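Local coordinates for protein pyruvate synthase subunit porC (Thermotoga maritima MSB8, PDB 2RAA) that forms the gamma subunit of pyruvate synthase, the heterotetramer that converts pyruvate and CoA to acetyl-CoA and CO2 while reducing ferredoxin, at residues 132-136 and 137-141. Sequence-based numbering, arbitrary orientation.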
loop_
_atom_site.group_PDB
_atom_site.type_symbol
_atom_site.label_atom_id
_atom_site.label_comp_id
_atom_site.label_asym_id
_atom_site.label_seq_id
_atom_site.Cartn_x
_atom_site.Cartn_y
_atom_site.Cartn_z
ATOM N N CYS A 132 4.748 10.342 0.021
ATOM C CA CYS A 132 5.410 9.566 1.058
ATOM C C CYS A 132 6.196 8.443 0.363
ATOM O O CYS A 132 5.719 7.879 -0.622
ATOM C CB CYS A 132 4.359 9.004 2.007
ATOM S SG CYS A 132 3.125 10.209 2.586
ATOM N N VAL A 133 7.397 8.142 0.844
ATOM C CA VAL A 133 8.248 7.124 0.222
ATOM C C VAL A 133 8.859 6.239 1.306
ATOM O O VAL A 133 9.076 6.677 2.446
ATOM C CB VAL A 133 9.418 7.752 -0.609
ATOM C CG1 VAL A 133 8.908 8.675 -1.699
ATOM C CG2 VAL A 133 10.426 8.475 0.293
ATOM N N VAL A 134 9.127 4.984 0.961
ATOM C CA VAL A 134 9.750 4.067 1.929
ATOM C C VAL A 134 10.388 2.951 1.126
ATOM O O VAL A 134 9.861 2.549 0.113
ATOM C CB VAL A 134 8.738 3.467 2.907
ATOM C CG1 VAL A 134 7.610 2.734 2.151
ATOM C CG2 VAL A 134 9.424 2.565 3.990
ATOM N N ASP A 135 11.523 2.462 1.577
ATOM C CA ASP A 135 12.232 1.372 0.816
ATOM C C ASP A 135 11.694 0.039 1.300
ATOM O O ASP A 135 12.303 -0.649 2.156
ATOM C CB ASP A 135 13.731 1.501 1.067
ATOM C CG ASP A 135 14.534 0.460 0.353
ATOM O OD1 ASP A 135 13.942 -0.302 -0.460
ATOM O OD2 ASP A 135 15.739 0.400 0.655
ATOM N N ALA A 136 10.517 -0.324 0.781
ATOM C CA ALA A 136 9.791 -1.487 1.317
ATOM C C ALA A 136 10.482 -2.746 0.863
ATOM O O ALA A 136 10.572 -3.707 1.616
ATOM C CB ALA A 136 8.363 -1.499 0.882
ATOM N N THR A 137 10.994 -2.732 -0.355
ATOM C CA THR A 137 11.709 -3.948 -0.860
ATOM C C THR A 137 12.791 -4.408 0.090
ATOM O O THR A 137 12.848 -5.582 0.460
ATOM C CB THR A 137 12.292 -3.696 -2.232
ATOM O OG1 THR A 137 11.201 -3.311 -3.084
ATOM C CG2 THR A 137 13.013 -4.980 -2.814
ATOM N N ASP A 138 13.643 -3.472 0.485
ATOM C CA ASP A 138 14.736 -3.757 1.406
ATOM C C ASP A 138 14.296 -4.089 2.807
ATOM O O ASP A 138 14.891 -4.965 3.434
ATOM C CB ASP A 138 15.757 -2.621 1.424
ATOM C CG ASP A 138 16.687 -2.630 0.173
ATOM O OD1 ASP A 138 17.147 -3.714 -0.268
ATOM O OD2 ASP A 138 16.956 -1.531 -0.369
ATOM N N ILE A 139 13.276 -3.404 3.333
ATOM C CA ILE A 139 12.705 -3.843 4.609
ATOM C C ILE A 139 12.332 -5.353 4.556
ATOM O O ILE A 139 12.680 -6.156 5.451
ATOM C CB ILE A 139 11.454 -3.012 5.040
ATOM C CG1 ILE A 139 11.837 -1.532 5.267
ATOM C CG2 ILE A 139 10.844 -3.668 6.290
ATOM C CD1 ILE A 139 10.595 -0.493 5.782
ATOM N N ALA A 140 11.665 -5.752 3.483
ATOM C CA ALA A 140 11.236 -7.140 3.317
ATOM C C ALA A 140 12.412 -8.085 3.127
ATOM O O ALA A 140 12.409 -9.212 3.652
ATOM C CB ALA A 140 10.282 -7.240 2.122
ATOM N N LEU A 141 13.430 -7.673 2.375
ATOM C CA LEU A 141 14.567 -8.583 2.211
ATOM C C LEU A 141 15.206 -8.841 3.560
ATOM O O LEU A 141 15.681 -9.939 3.824
ATOM C CB LEU A 141 15.607 -8.052 1.236
ATOM C CG LEU A 141 15.266 -8.137 -0.249
ATOM C CD1 LEU A 141 16.117 -7.096 -0.943
ATOM C CD2 LEU A 141 15.487 -9.558 -0.830
#
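D135 caps the helix that opens at A136, its side chain meeting D138 at the junction where strand 130-134 gives way to helix 136-143. Its carboxylate carbon lies anti to the backbone N (chi1 180°), which carries OD1 forward to the amide of D138; the resulting N-cap bond, D138 N to D135 OD1, is weak at 3.3 Å but fairly straight. Aspartate suits this place because its short side chain can reach an amide of the first turn, whose N-H has no carbonyl of a preceding turn to bond to. The two carboxylates stand almost perpendicular, their planes 78° apart, and D135 OD2 comes within 2.5 Å of D138 OD2. Behind the cap, the helical ladder starts with I139 N donating to D135 O at 3.1 Å and A140 N to A136 O at 3.0 Å. On the buried side, V134 and I139 meet at about a right angle, CG2 of V134 3.7 Å from CD1 of I139, with M153 against V134. The small A136 packs against P152 and M153, while N113 bonds A136 N through OD1 and T137 OG1 through ND2. With an alanine at D135, the amide of D138 would probably lose its capping acceptor. The turn joins an apolar inner face to an acidic outer one, where ionising both aspartates at once would be expected to be harder, though the helix N-terminus would tend to favour negative charge.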